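Local coordinates for ATP:cob(I)alamin adenosyltransferase (Salmonella enterica subsp. enterica serovar Livingstone, PDB 5CX7), which probably converts cob(I)alamin to adenosylcobalamin, the cofactor for propanediol dehydratase, and binds heme through the C-terminal domain crystallised here, at residues E[19-24]-E[137-141]; E[35-41]-E[117-123]; E[65-69]-E[99-105]. One frame throughout, in Å; residues are numbered along the deposited sequence.

Interaction 2 is the core: it joins the two inner strands of the antiparallel sheet, its centre about 4 Å from that of the chain, with 13 of 14 touching residues buried. Interactions 1 and 3, also buried but with some exposed or partly exposed residues, lie on opposite sides of that centre, about 20 Å apart between their own centres. Interaction 1 packs helices 14-31 and 127-139 together beside the heme; its L20 and T21 touch I39, A24 touches V37 and I138 touches L120. Interaction 3 ties helix 59-72 to the 99-105 loop near other subunits; A67 packs on interaction 2, and K66 NZ bonds I122 O (2.9 Å). Chemistry shifts from apolar (1) through backbone pairing (2) to side-chain-to-backbone bonds (3).

Interaction 1: E[19-24]-E[137-141]; sequences QLTRAA and AIAAI. With HEM (protoporphyrin IX containing Fe), chain B.
This is a largely buried apolar helix-helix contact between helix 14-31 and the C-terminal end of helix 127-139, on the side of the sheet that faces the heme. Segment 19-24 is regular helix, with A23 N to Q19 O and A24 N to L20 O both 2.9 Å. Across from it, A140 N and I141 N bond three residues back, to A137 O (3.0 Å) and I138 O (3.2 Å), and I141 turns to phi/psi -123°/0°. The nearest CA pair is A24 with A137, 4.8 Å. This is possible because alanines meet there: A137 CB points into the helix, 3.4 Å from L20 O and 3.9 Å from A24 CB, while A23 CB lies 3.6 Å from A140 CB. Larger side chains fill the space beside them. L20 (m, t) places CG 3.7 Å from I141 CD1 and CD2 4.3 Å from I138 CG1; I141 (p, t) also sets CG2 3.6 Å from Q19 CB. L20 and I138 continue onto the sheet at L110, and L20 also packs on I39. T21 and R22 take no part and line the heme pocket: T21 CG2 is 3.9 Å from HEM CMC, and the extended R22, in a salt bridge with E26, lays its guanidinium against a heme methyl, R22 CZ to HEM CMD 3.4 Å. H18, just before the segment, is the probable axial heme ligand. No hydrogen bond crosses the 327 Å² buried here, so apolar fit between alanines and branched side chains makes this contact between the segments.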
ATOM      1  N   GLN E  19      32.511  11.929  -5.039  1.00 18.80           N
ATOM      2  CA  GLN E  19      32.684  13.373  -5.005  1.00 18.75           C
ATOM      3  C   GLN E  19      31.394  14.109  -4.832  1.00 16.03           C
ATOM      4  O   GLN E  19      31.357  15.051  -4.074  1.00 13.60           O
ATOM      5  CB  GLN E  19      33.456  13.928  -6.228  1.00 20.83           C
ATOM      6  CG  GLN E  19      34.879  13.423  -6.236  1.00 23.37           C
ATOM      7  CD  GLN E  19      35.600  13.731  -4.922  1.00 27.76           C
ATOM      8  OE1 GLN E  19      35.858  14.896  -4.642  1.00 32.11           O
ATOM      9  NE2 GLN E  19      35.972  12.715  -4.154  1.00 27.51           N
ATOM     10  N   LEU E  20      30.332  13.651  -5.491  1.00 14.83           N
ATOM     11  CA  LEU E  20      29.030  14.247  -5.290  1.00 15.34           C
ATOM     12  C   LEU E  20      28.629  14.156  -3.846  1.00 13.88           C
ATOM     13  O   LEU E  20      28.185  15.164  -3.274  1.00 16.03           O
ATOM     14  CB  LEU E  20      27.945  13.556  -6.129  1.00 15.86           C
ATOM     15  CG  LEU E  20      27.855  13.901  -7.605  1.00 17.93           C
ATOM     16  CD1 LEU E  20      26.963  12.917  -8.350  1.00 19.52           C
ATOM     17  CD2 LEU E  20      27.381  15.323  -7.819  1.00 19.62           C
ATOM     18  N   THR E  21      28.789  12.992  -3.277  1.00 13.33           N
ATOM     19  CA  THR E  21      28.358  12.709  -1.924  1.00 14.13           C
ATOM     20  C   THR E  21      29.172  13.482  -0.867  1.00 16.78           C
ATOM     21  O   THR E  21      28.650  14.192  -0.017  1.00 14.78           O
ATOM     22  CB  THR E  21      28.392  11.248  -1.625  1.00 15.43           C
ATOM     23  OG1 THR E  21      27.631  10.517  -2.585  1.00 15.42           O
ATOM     24  CG2 THR E  21      27.778  10.992  -0.242  1.00 17.00           C
ATOM     25  N   ARG E  22      30.472  13.417  -0.997  1.00 17.55           N
ATOM     26  CA  ARG E  22      31.341  14.232  -0.176  1.00 18.58           C
ATOM     27  C   ARG E  22      31.093  15.708  -0.262  1.00 17.30           C
ATOM     28  O   ARG E  22      31.076  16.358   0.749  1.00 16.03           O
ATOM     29  CB  ARG E  22      32.737  13.937  -0.582  1.00 19.54           C
ATOM     30  CG  ARG E  22      33.806  14.558   0.240  1.00 24.88           C
ATOM     31  CD  ARG E  22      35.223  14.033  -0.040  1.00 28.62           C
ATOM     32  NE  ARG E  22      36.069  14.874   0.794  1.00 34.11           N
ATOM     33  CZ  ARG E  22      37.403  14.899   0.745  1.00 37.27           C
ATOM     34  NH1 ARG E  22      38.083  14.088  -0.056  1.00 36.22           N
ATOM     35  NH2 ARG E  22      38.047  15.756   1.500  1.00 36.13           N
ATOM     36  N   ALA E  23      31.007  16.259  -1.469  1.00 16.87           N
ATOM     37  CA  ALA E  23      30.787  17.691  -1.634  1.00 15.64           C
ATOM     38  C   ALA E  23      29.442  18.100  -1.067  1.00 17.35           C
ATOM     39  O   ALA E  23      29.341  19.190  -0.488  1.00 13.24           O
ATOM     40  CB  ALA E  23      30.855  18.091  -3.086  1.00 18.42           C
ATOM     41  N   ALA E  24      28.404  17.253  -1.208  1.00 13.98           N
ATOM     42  CA  ALA E  24      27.112  17.599  -0.642  1.00 13.37           C
ATOM     43  C   ALA E  24      27.222  17.665   0.860  1.00 12.90           C
ATOM     44  O   ALA E  24      26.748  18.618   1.499  1.00 12.41           O
ATOM     45  CB  ALA E  24      26.011  16.585  -1.050  1.00 13.67           C
ATOM     46  N   ALA E 137      27.329  20.399  -4.916  1.00 17.07           N
ATOM     47  CA  ALA E 137      27.821  19.052  -5.114  1.00 15.15           C
ATOM     48  C   ALA E 137      28.002  18.802  -6.595  1.00 16.55           C
ATOM     49  O   ALA E 137      29.026  18.236  -6.993  1.00 17.56           O
ATOM     50  CB  ALA E 137      26.851  18.054  -4.528  1.00 16.15           C
ATOM     51  N   ILE E 138      27.056  19.261  -7.400  1.00 16.62           N
ATOM     52  CA  ILE E 138      27.097  19.065  -8.823  1.00 18.53           C
ATOM     53  C   ILE E 138      28.294  19.786  -9.473  1.00 19.61           C
ATOM     54  O   ILE E 138      28.946  19.238 -10.348  1.00 19.96           O
ATOM     55  CB  ILE E 138      25.787  19.481  -9.462  1.00 20.40           C
ATOM     56  CG1 ILE E 138      24.690  18.424  -9.117  1.00 20.61           C
ATOM     57  CG2 ILE E 138      25.886  19.595 -10.974  1.00 22.68           C
ATOM     58  CD1 ILE E 138      23.264  18.951  -9.306  1.00 21.65           C
ATOM     59  N   ALA E 139      28.573  20.981  -8.995  1.00 24.45           N
ATOM     60  CA  ALA E 139      29.753  21.748  -9.425  1.00 24.46           C
ATOM     61  C   ALA E 139      31.059  21.021  -9.108  1.00 25.96           C
ATOM     62  O   ALA E 139      32.045  21.287  -9.777  1.00 28.43           O
ATOM     63  CB  ALA E 139      29.726  23.156  -8.819  1.00 25.61           C
ATOM     64  N   ALA E 140      31.105  20.126  -8.106  1.00 23.01           N
ATOM     65  CA  ALA E 140      32.325  19.394  -7.765  1.00 22.39           C
ATOM     66  C   ALA E 140      32.712  18.358  -8.811  1.00 23.74           C
ATOM     67  O   ALA E 140      33.821  17.870  -8.792  1.00 21.42           O
ATOM     68  CB  ALA E 140      32.207  18.715  -6.407  1.00 22.23           C
ATOM     69  N   ILE E 141      31.807  17.982  -9.698  1.00 21.33           N
ATOM     70  CA  ILE E 141      32.164  17.039 -10.706  1.00 19.70           C
ATOM     71  C   ILE E 141      31.956  17.504 -12.075  1.00 21.84           C
ATOM     72  O   ILE E 141      32.186  16.668 -12.842  1.00 24.20           O
ATOM     73  CB  ILE E 141      31.439  15.636 -10.573  1.00 20.72           C
ATOM     74  CG1 ILE E 141      29.920  15.739 -10.736  1.00 20.06           C
ATOM     75  CG2 ILE E 141      31.761  15.022  -9.200  1.00 21.94           C
ATOM     76  CD1 ILE E 141      29.247  14.383 -11.026  1.00 22.61           C
TER
HETATM   77  CHA HEM B 201      38.240   8.071   0.536  1.00 28.29           C
HETATM   78  CHB HEM B 201      34.621   4.927  -0.308  1.00 29.16           C
HETATM   79  CHC HEM B 201      31.651   8.309   1.453  1.00 32.94           C
HETATM   80  CHD HEM B 201      35.320  11.178   2.654  1.00 29.78           C
HETATM   81  C1A HEM B 201      37.501   7.003   0.139  1.00 31.79           C
HETATM   82  C2A HEM B 201      38.025   5.916  -0.575  1.00 36.34           C
HETATM   83  C3A HEM B 201      37.003   5.038  -0.816  1.00 34.20           C
HETATM   84  C4A HEM B 201      35.840   5.539  -0.240  1.00 32.70           C
HETATM   85  CMA HEM B 201      37.089   3.729  -1.583  1.00 38.17           C
HETATM   86  CAA HEM B 201      39.460   5.737  -1.057  1.00 39.91           C
HETATM   87  CBA HEM B 201      39.459   6.182  -2.542  1.00 46.05           C
HETATM   88  CGA HEM B 201      40.733   6.856  -2.989  1.00 53.78           C
HETATM   89  O1A HEM B 201      41.559   6.196  -3.674  1.00 54.80           O
HETATM   90  O2A HEM B 201      40.936   8.064  -2.690  1.00 58.80           O
HETATM   91  C1B HEM B 201      33.478   5.569   0.121  1.00 30.99           C
HETATM   92  C2B HEM B 201      32.196   5.030  -0.006  1.00 31.82           C
HETATM   93  C3B HEM B 201      31.347   5.975   0.488  1.00 32.93           C
HETATM   94  C4B HEM B 201      32.162   7.141   0.907  1.00 30.07           C
HETATM   95  CMB HEM B 201      31.908   3.643  -0.596  1.00 37.63           C
HETATM   96  CAB HEM B 201      29.889   5.757   0.557  1.00 37.44           C
HETATM   97  CBB HEM B 201      28.967   6.557   1.038  1.00 38.75           C
HETATM   98  C1C HEM B 201      32.368   9.398   1.919  1.00 34.72           C
HETATM   99  C2C HEM B 201      31.783  10.564   2.500  1.00 37.72           C
HETATM  100  C3C HEM B 201      32.866  11.387   2.854  1.00 36.17           C
HETATM  101  C4C HEM B 201      34.060  10.686   2.462  1.00 32.67           C
HETATM  102  CMC HEM B 201      30.285  10.851   2.698  1.00 32.09           C
HETATM  103  CAC HEM B 201      32.933  12.738   3.503  1.00 36.55           C
HETATM  104  CBC HEM B 201      31.923  13.460   3.920  1.00 42.94           C
HETATM  105  C1D HEM B 201      36.405  10.501   2.143  1.00 31.30           C
HETATM  106  C2D HEM B 201      37.716  11.134   2.312  1.00 32.75           C
HETATM  107  C3D HEM B 201      38.573  10.290   1.700  1.00 37.37           C
HETATM  108  C4D HEM B 201      37.750   9.149   1.208  1.00 27.75           C
HETATM  109  CMD HEM B 201      37.998  12.446   3.029  1.00 35.99           C
HETATM  110  CAD HEM B 201      40.093  10.470   1.611  1.00 47.46           C
HETATM  111  CBD HEM B 201      40.553  11.649   0.749  1.00 51.93           C
HETATM  112  CGD HEM B 201      41.218  11.223  -0.541  1.00 62.70           C
HETATM  113  O1D HEM B 201      42.350  11.708  -0.873  1.00 69.04           O
HETATM  114  O2D HEM B 201      40.616  10.416  -1.295  1.00 68.31           O
HETATM  115  NA  HEM B 201      36.135   6.766   0.315  1.00 29.29           N
HETATM  116  NB  HEM B 201      33.408   6.786   0.656  1.00 31.88           N
HETATM  117  NC  HEM B 201      33.731   9.519   1.854  1.00 29.90           N
HETATM  118  ND  HEM B 201      36.462   9.317   1.469  1.00 31.14           N
HETATM  119 FE   HEM B 201      35.003   8.088   1.044  1.00 26.09          FE

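Interaction 2: E[35-41]-E[117-123]; sequences VVVSIVD and IGGLGIS
V35 enters just before the strand, its CB 3.2 Å from S123 O and 4.0 Å from I122 CG2. From V36 on, 36-41 runs antiparallel to 117-123, the axes of the two segments 4.5 Å apart at closest approach, with 161° between their directions. V36 pairs with S123 through V36 N to S123 O (2.9 Å) and S123 N to V36 O (3.2 Å). V37, in a non-hydrogen-bonded pair with I122, sets CG2 3.9 Å from I122 CD1 and faces helix 14-31. S38 pairs with G121: S38 N to G121 O 2.9 Å, G121 N to S38 O 2.8 Å. I39 (m, t) lies opposite L120 (t, p), CA to CA 4.6 Å, with CG1 3.9 Å from L120 CD1. V40 closes the pattern with V40 N to G119 O 2.9 Å and G119 N to V40 O 3.0 Å; a CB on G119 would crowd V40 CG2. D41 OD1 turns to the backbone N of H43 and T45. Beyond, G118 (169°/-172°) forms with I117 a classic bulge opposite L110. V37, I39, L120 and I122 face helices 14-31 and 127-139, whereas V36, S38 and S123 face helix 59-72: the central strand pair of the helix-flanked antiparallel sheet of the HbpS-like family, in the GAF clan.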
ATOM      1  N   VAL E  35      21.559  16.915   6.364  1.00 14.41           N
ATOM      2  CA  VAL E  35      20.728  16.475   5.253  1.00 12.88           C
ATOM      3  C   VAL E  35      20.855  14.992   5.000  1.00 12.41           C
ATOM      4  O   VAL E  35      21.770  14.322   5.481  1.00 14.54           O
ATOM      5  CB  VAL E  35      20.987  17.273   3.947  1.00 12.72           C
ATOM      6  CG1 VAL E  35      20.706  18.766   4.160  1.00 13.03           C
ATOM      7  CG2 VAL E  35      22.412  17.052   3.416  1.00 12.57           C
ATOM      8  N   VAL E  36      19.914  14.502   4.171  1.00 11.84           N
ATOM      9  CA  VAL E  36      20.060  13.288   3.516  1.00 10.50           C
ATOM     10  C   VAL E  36      20.404  13.575   2.042  1.00 10.71           C
ATOM     11  O   VAL E  36      19.815  14.440   1.420  1.00 11.58           O
ATOM     12  CB  VAL E  36      18.735  12.423   3.569  1.00  9.86           C
ATOM     13  CG1 VAL E  36      18.867  11.139   2.738  1.00 10.54           C
ATOM     14  CG2 VAL E  36      18.369  12.085   4.969  1.00 11.18           C
ATOM     15  N   VAL E  37      21.353  12.801   1.521  1.00 11.65           N
ATOM     16  CA  VAL E  37      21.859  12.879   0.128  1.00 10.96           C
ATOM     17  C   VAL E  37      21.517  11.619  -0.559  1.00 11.45           C
ATOM     18  O   VAL E  37      21.725  10.537  -0.001  1.00 12.44           O
ATOM     19  CB  VAL E  37      23.421  12.968   0.060  1.00 11.58           C
ATOM     20  CG1 VAL E  37      23.916  13.079  -1.353  1.00 12.47           C
ATOM     21  CG2 VAL E  37      23.918  14.115   0.907  1.00 11.85           C
ATOM     22  N   SER E  38      20.950  11.725  -1.732  1.00 13.06           N
ATOM     23  CA  SER E  38      20.587  10.572  -2.451  1.00 14.12           C
ATOM     24  C   SER E  38      20.955  10.742  -3.904  1.00 12.50           C
ATOM     25  O   SER E  38      20.725  11.779  -4.498  1.00 13.39           O
ATOM     26  CB  SER E  38      19.050  10.285  -2.333  1.00 15.57           C
ATOM     27  OG  SER E  38      18.655   9.249  -3.271  1.00 22.05           O
ATOM     28  N   ILE E  39      21.493   9.691  -4.466  1.00 12.83           N
ATOM     29  CA  ILE E  39      21.852   9.643  -5.895  1.00 12.54           C
ATOM     30  C   ILE E  39      21.136   8.404  -6.470  1.00 12.83           C
ATOM     31  O   ILE E  39      21.285   7.328  -5.960  1.00 10.02           O
ATOM     32  CB  ILE E  39      23.353   9.540  -6.141  1.00 13.05           C
ATOM     33  CG1 ILE E  39      24.086  10.708  -5.443  1.00 13.51           C
ATOM     34  CG2 ILE E  39      23.656   9.577  -7.622  1.00 14.14           C
ATOM     35  CD1 ILE E  39      25.581  10.573  -5.400  1.00 14.83           C
ATOM     36  N   VAL E  40      20.484   8.628  -7.603  1.00 14.83           N
ATOM     37  CA  VAL E  40      19.934   7.555  -8.421  1.00 16.54           C
ATOM     38  C   VAL E  40      20.625   7.554  -9.805  1.00 15.84           C
ATOM     39  O   VAL E  40      21.216   8.541 -10.218  1.00 17.52           O
ATOM     40  CB  VAL E  40      18.398   7.631  -8.579  1.00 15.35           C
ATOM     41  CG1 VAL E  40      17.699   7.636  -7.242  1.00 15.58           C
ATOM     42  CG2 VAL E  40      18.000   8.830  -9.403  1.00 15.25           C
ATOM     43  N   ASP E  41      20.650   6.400 -10.437  1.00 14.86           N
ATOM     44  CA  ASP E  41      21.190   6.277 -11.771  1.00 15.43           C
ATOM     45  C   ASP E  41      20.170   6.709 -12.813  1.00 17.38           C
ATOM     46  O   ASP E  41      19.062   7.155 -12.491  1.00 14.59           O
ATOM     47  CB  ASP E  41      21.790   4.866 -12.010  1.00 16.45           C
ATOM     48  CG  ASP E  41      20.738   3.765 -12.124  1.00 17.74           C
ATOM     49  OD1 ASP E  41      19.531   4.028 -12.256  1.00 19.97           O
ATOM     50  OD2 ASP E  41      21.199   2.612 -12.043  1.00 21.02           O
ATOM     51  N   ILE E 117      22.363  10.775 -17.003  1.00 15.08           N
ATOM     52  CA  ILE E 117      23.147   9.756 -16.273  1.00 14.68           C
ATOM     53  C   ILE E 117      22.685   9.490 -14.831  1.00 12.97           C
ATOM     54  O   ILE E 117      23.219   8.581 -14.190  1.00 14.65           O
ATOM     55  CB  ILE E 117      24.697  10.070 -16.286  1.00 16.84           C
ATOM     56  CG1 ILE E 117      25.066  11.413 -15.643  1.00 18.09           C
ATOM     57  CG2 ILE E 117      25.215  10.073 -17.744  1.00 17.97           C
ATOM     58  CD1 ILE E 117      26.600  11.640 -15.525  1.00 19.19           C
ATOM     59  N   GLY E 118      21.823  10.345 -14.313  1.00 13.03           N
ATOM     60  CA  GLY E 118      21.390  10.173 -12.945  1.00 13.13           C
ATOM     61  C   GLY E 118      20.641  11.367 -12.444  1.00 11.79           C
ATOM     62  O   GLY E 118      20.322  12.285 -13.171  1.00 13.32           O
ATOM     63  N   GLY E 119      20.396  11.295 -11.149  1.00 11.38           N
ATOM     64  CA  GLY E 119      19.656  12.253 -10.398  1.00 11.80           C
ATOM     65  C   GLY E 119      20.230  12.375  -9.014  1.00 11.28           C
ATOM     66  O   GLY E 119      20.680  11.409  -8.406  1.00 13.39           O
ATOM     67  N   LEU E 120      20.257  13.609  -8.542  1.00 12.68           N
ATOM     68  CA  LEU E 120      20.716  13.905  -7.169  1.00 13.59           C
ATOM     69  C   LEU E 120      19.582  14.558  -6.420  1.00 10.84           C
ATOM     70  O   LEU E 120      18.973  15.481  -6.914  1.00 14.50           O
ATOM     71  CB  LEU E 120      21.945  14.848  -7.213  1.00 13.07           C
ATOM     72  CG  LEU E 120      22.385  15.444  -5.891  1.00 15.27           C
ATOM     73  CD1 LEU E 120      23.092  14.419  -5.087  1.00 17.48           C
ATOM     74  CD2 LEU E 120      23.294  16.665  -6.108  1.00 16.71           C
ATOM     75  N   GLY E 121      19.402  14.161  -5.181  1.00 10.70           N
ATOM     76  CA  GLY E 121      18.419  14.739  -4.310  1.00  9.94           C
ATOM     77  C   GLY E 121      18.901  15.025  -2.914  1.00  9.53           C
ATOM     78  O   GLY E 121      19.633  14.246  -2.320  1.00 11.52           O
ATOM     79  N   ILE E 122      18.534  16.203  -2.420  1.00 10.46           N
ATOM     80  CA  ILE E 122      18.904  16.674  -1.098  1.00 10.14           C
ATOM     81  C   ILE E 122      17.670  17.102  -0.342  1.00 10.02           C
ATOM     82  O   ILE E 122      16.836  17.793  -0.883  1.00 12.15           O
ATOM     83  CB  ILE E 122      19.813  17.955  -1.152  1.00  9.77           C
ATOM     84  CG1 ILE E 122      21.083  17.695  -2.026  1.00 10.63           C
ATOM     85  CG2 ILE E 122      20.189  18.381   0.237  1.00  9.65           C
ATOM     86  CD1 ILE E 122      22.054  16.630  -1.466  1.00 12.30           C
ATOM     87  N   SER E 123      17.592  16.693   0.916  1.00 10.58           N
ATOM     88  CA  SER E 123      16.555  17.140   1.761  1.00  9.85           C
ATOM     89  C   SER E 123      17.056  17.263   3.167  1.00  9.43           C
ATOM     90  O   SER E 123      17.882  16.480   3.642  1.00 10.05           O
ATOM     91  CB  SER E 123      15.323  16.142   1.748  1.00  9.81           C
ATOM     92  OG  SER E 123      14.281  16.671   2.587  1.00 10.44           O
TER

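Interaction 3: E[65-69]-E[99-105]; sequences KKAWT and GKVVTFG
Three hydrogen bonds join helix 59-72 and the irregular 99-105 loop, each between a side chain and backbone. K65, extended beyond an m chi1, carries NZ to G99 O (2.9 Å); K66, likewise extended, reaches G105 O with NZ (2.8 Å), so two neighbouring lysines hold both ends of segment 99-105. Between them T69 (m) relays: its OG1 donates to K65 O (2.7 Å), one turn back, and accepts from V102 N (3.0 Å, 156° at the hydrogen). The nearest CA pairs are T69 with V101 at 5.1 Å, K66 with V102 at 5.5 Å and K65 with K100 at 6.0 Å. The loop turns at G99 (80°/5°, a positive phi that suits glycine), extends through V101 and V102, and leads from helix 93-96 into strand 107-112, outermost in this chain's HbpS-like sheet, crossing helix 59-72 on the side away from the sheet; A67, taking no part here, packs instead on S38 and V40. Van der Waals contacts fill the gaps. V102 (t) sets CG2 3.6 Å from K65 CB and CG1 3.8 Å from K66 CG. The W68 ring meets V101 CG1 at its edge, CZ3 to CG1 3.8 Å, and its CE3 is 3.4 Å from K100 O. F104 CE1 lies 3.6 Å from K66 CE. In salt bridges, K65 also pairs with E61, K66 with D130, and K100 with E61 of a neighbouring subunit, while K66 NZ additionally reaches I122 O. Another subunit brings H96 against F104, the ring planes at about 65°.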
ATOM      1  N   LYS E  65      13.270  10.442  -3.199  1.00 12.26           N
ATOM      2  CA  LYS E  65      12.177  10.860  -4.128  1.00 12.15           C
ATOM      3  C   LYS E  65      12.559  11.997  -5.046  1.00 11.94           C
ATOM      4  O   LYS E  65      12.173  12.032  -6.226  1.00 10.82           O
ATOM      5  CB  LYS E  65      10.887  11.179  -3.361  1.00 12.37           C
ATOM      6  CG  LYS E  65      10.259   9.868  -2.803  1.00 13.70           C
ATOM      7  CD  LYS E  65       9.019  10.168  -2.034  1.00 12.86           C
ATOM      8  CE  LYS E  65       8.265   8.793  -1.797  1.00 14.52           C
ATOM      9  NZ  LYS E  65       6.966   9.044  -1.175  1.00 14.09           N
ATOM     10  N   LYS E  66      13.203  13.011  -4.495  1.00 11.62           N
ATOM     11  CA  LYS E  66      13.689  14.089  -5.375  1.00 10.80           C
ATOM     12  C   LYS E  66      14.589  13.615  -6.469  1.00  9.50           C
ATOM     13  O   LYS E  66      14.545  14.088  -7.622  1.00 10.77           O
ATOM     14  CB  LYS E  66      14.352  15.193  -4.558  1.00 10.86           C
ATOM     15  CG  LYS E  66      13.437  16.012  -3.716  1.00 11.48           C
ATOM     16  CD  LYS E  66      14.214  17.153  -2.999  1.00 11.17           C
ATOM     17  CE  LYS E  66      13.394  17.731  -1.852  1.00 11.94           C
ATOM     18  NZ  LYS E  66      14.128  18.788  -1.109  1.00 12.20           N
ATOM     19  N   ALA E  67      15.519  12.725  -6.115  1.00 10.78           N
ATOM     20  CA  ALA E  67      16.476  12.216  -7.051  1.00 11.51           C
ATOM     21  C   ALA E  67      15.797  11.418  -8.120  1.00 11.74           C
ATOM     22  O   ALA E  67      16.072  11.586  -9.347  1.00 10.54           O
ATOM     23  CB  ALA E  67      17.500  11.376  -6.342  1.00 12.74           C
ATOM     24  N   TRP E  68      14.838  10.571  -7.674  1.00 11.14           N
ATOM     25  CA  TRP E  68      14.069   9.783  -8.627  1.00 13.40           C
ATOM     26  C   TRP E  68      13.205  10.647  -9.567  1.00 13.35           C
ATOM     27  O   TRP E  68      13.175  10.389 -10.784  1.00 15.38           O
ATOM     28  CB  TRP E  68      13.138   8.805  -7.878  1.00 13.59           C
ATOM     29  CG  TRP E  68      12.453   7.883  -8.813  1.00 13.38           C
ATOM     30  CD1 TRP E  68      12.898   6.703  -9.252  1.00 15.54           C
ATOM     31  CD2 TRP E  68      11.145   8.033  -9.342  1.00 14.60           C
ATOM     32  NE1 TRP E  68      11.968   6.085 -10.078  1.00 14.93           N
ATOM     33  CE2 TRP E  68      10.876   6.868 -10.148  1.00 15.17           C
ATOM     34  CE3 TRP E  68      10.161   9.005  -9.230  1.00 15.34           C
ATOM     35  CZ2 TRP E  68       9.675   6.665 -10.791  1.00 14.62           C
ATOM     36  CZ3 TRP E  68       8.982   8.840  -9.983  1.00 15.56           C
ATOM     37  CH2 TRP E  68       8.742   7.664 -10.692  1.00 15.53           C
ATOM     38  N   THR E  69      12.563  11.668  -9.012  1.00 12.61           N
ATOM     39  CA  THR E  69      11.754  12.589  -9.803  1.00 13.14           C
ATOM     40  C   THR E  69      12.568  13.216 -10.951  1.00 13.52           C
ATOM     41  O   THR E  69      12.074  13.383 -12.053  1.00 12.80           O
ATOM     42  CB  THR E  69      11.203  13.702  -8.895  1.00 14.17           C
ATOM     43  OG1 THR E  69      10.368  13.159  -7.857  1.00 17.51           O
ATOM     44  CG2 THR E  69      10.398  14.685  -9.662  1.00 13.94           C
ATOM     45  N   GLY E  99       2.716   9.796  -4.492  1.00 14.42           N
ATOM     46  CA  GLY E  99       3.793  10.340  -3.692  1.00 17.35           C
ATOM     47  C   GLY E  99       5.197  10.083  -4.186  1.00 19.10           C
ATOM     48  O   GLY E  99       6.137  10.472  -3.512  1.00 18.17           O
ATOM     49  N   LYS E 100       5.369   9.476  -5.368  1.00 15.25           N
ATOM     50  CA  LYS E 100       6.724   9.169  -5.840  1.00 16.99           C
ATOM     51  C   LYS E 100       7.484  10.391  -6.346  1.00 15.75           C
ATOM     52  O   LYS E 100       8.720  10.357  -6.404  1.00 17.83           O
ATOM     53  CB  LYS E 100       6.702   8.131  -6.929  1.00 18.03           C
ATOM     54  CG  LYS E 100       6.366   6.762  -6.336  1.00 22.56           C
ATOM     55  CD  LYS E 100       6.700   5.666  -7.297  1.00 24.94           C
ATOM     56  CE  LYS E 100       5.824   5.729  -8.509  1.00 28.30           C
ATOM     57  NZ  LYS E 100       4.443   5.374  -8.113  1.00 33.92           N
ATOM     58  N   VAL E 101       6.775  11.431  -6.733  1.00 16.42           N
ATOM     59  CA  VAL E 101       7.376  12.641  -7.253  1.00 17.83           C
ATOM     60  C   VAL E 101       7.288  13.755  -6.194  1.00 21.09           C
ATOM     61  O   VAL E 101       6.273  13.884  -5.508  1.00 18.45           O
ATOM     62  CB  VAL E 101       6.825  13.156  -8.579  1.00 18.63           C
ATOM     63  CG1 VAL E 101       7.135  12.132  -9.681  1.00 18.81           C
ATOM     64  CG2 VAL E 101       5.371  13.528  -8.493  1.00 21.52           C
ATOM     65  N   VAL E 102       8.382  14.534  -6.074  1.00 18.15           N
ATOM     66  CA  VAL E 102       8.431  15.694  -5.217  1.00 15.61           C
ATOM     67  C   VAL E 102       8.607  16.884  -6.105  1.00 14.30           C
ATOM     68  O   VAL E 102       9.486  16.870  -6.998  1.00 15.33           O
ATOM     69  CB  VAL E 102       9.579  15.556  -4.170  1.00 15.95           C
ATOM     70  CG1 VAL E 102       9.762  16.871  -3.422  1.00 15.38           C
ATOM     71  CG2 VAL E 102       9.287  14.433  -3.171  1.00 16.57           C
ATOM     72  N   THR E 103       7.842  17.923  -5.855  1.00 14.28           N
ATOM     73  CA  THR E 103       7.706  19.047  -6.775  1.00 15.96           C
ATOM     74  C   THR E 103       8.222  20.367  -6.247  1.00 14.23           C
ATOM     75  O   THR E 103       7.934  21.450  -6.795  1.00 13.54           O
ATOM     76  CB  THR E 103       6.234  19.190  -7.177  1.00 17.63           C
ATOM     77  OG1 THR E 103       5.425  19.302  -5.994  1.00 16.02           O
ATOM     78  CG2 THR E 103       5.802  17.919  -7.922  1.00 18.13           C
ATOM     79  N   PHE E 104       8.987  20.299  -5.160  1.00 13.08           N
ATOM     80  CA  PHE E 104       9.792  21.460  -4.719  1.00 13.83           C
ATOM     81  C   PHE E 104      11.255  21.144  -4.813  1.00 13.98           C
ATOM     82  O   PHE E 104      11.682  20.014  -4.959  1.00 12.79           O
ATOM     83  CB  PHE E 104       9.367  21.939  -3.291  1.00 14.59           C
ATOM     84  CG  PHE E 104       9.303  20.838  -2.253  1.00 14.23           C
ATOM     85  CD1 PHE E 104      10.459  20.389  -1.602  1.00 13.98           C
ATOM     86  CD2 PHE E 104       8.076  20.323  -1.837  1.00 15.27           C
ATOM     87  CE1 PHE E 104      10.408  19.366  -0.653  1.00 13.46           C
ATOM     88  CE2 PHE E 104       8.025  19.366  -0.838  1.00 13.22           C
ATOM     89  CZ  PHE E 104       9.175  18.834  -0.289  1.00 13.24           C
ATOM     90  N   GLY E 105      12.056  22.227  -4.728  1.00 16.92           N
ATOM     91  CA  GLY E 105      13.455  22.142  -5.004  1.00 14.52           C
ATOM     92  C   GLY E 105      14.288  21.211  -4.185  1.00 16.41           C
ATOM     93  O   GLY E 105      14.037  20.908  -3.009  1.00 17.73           O
TER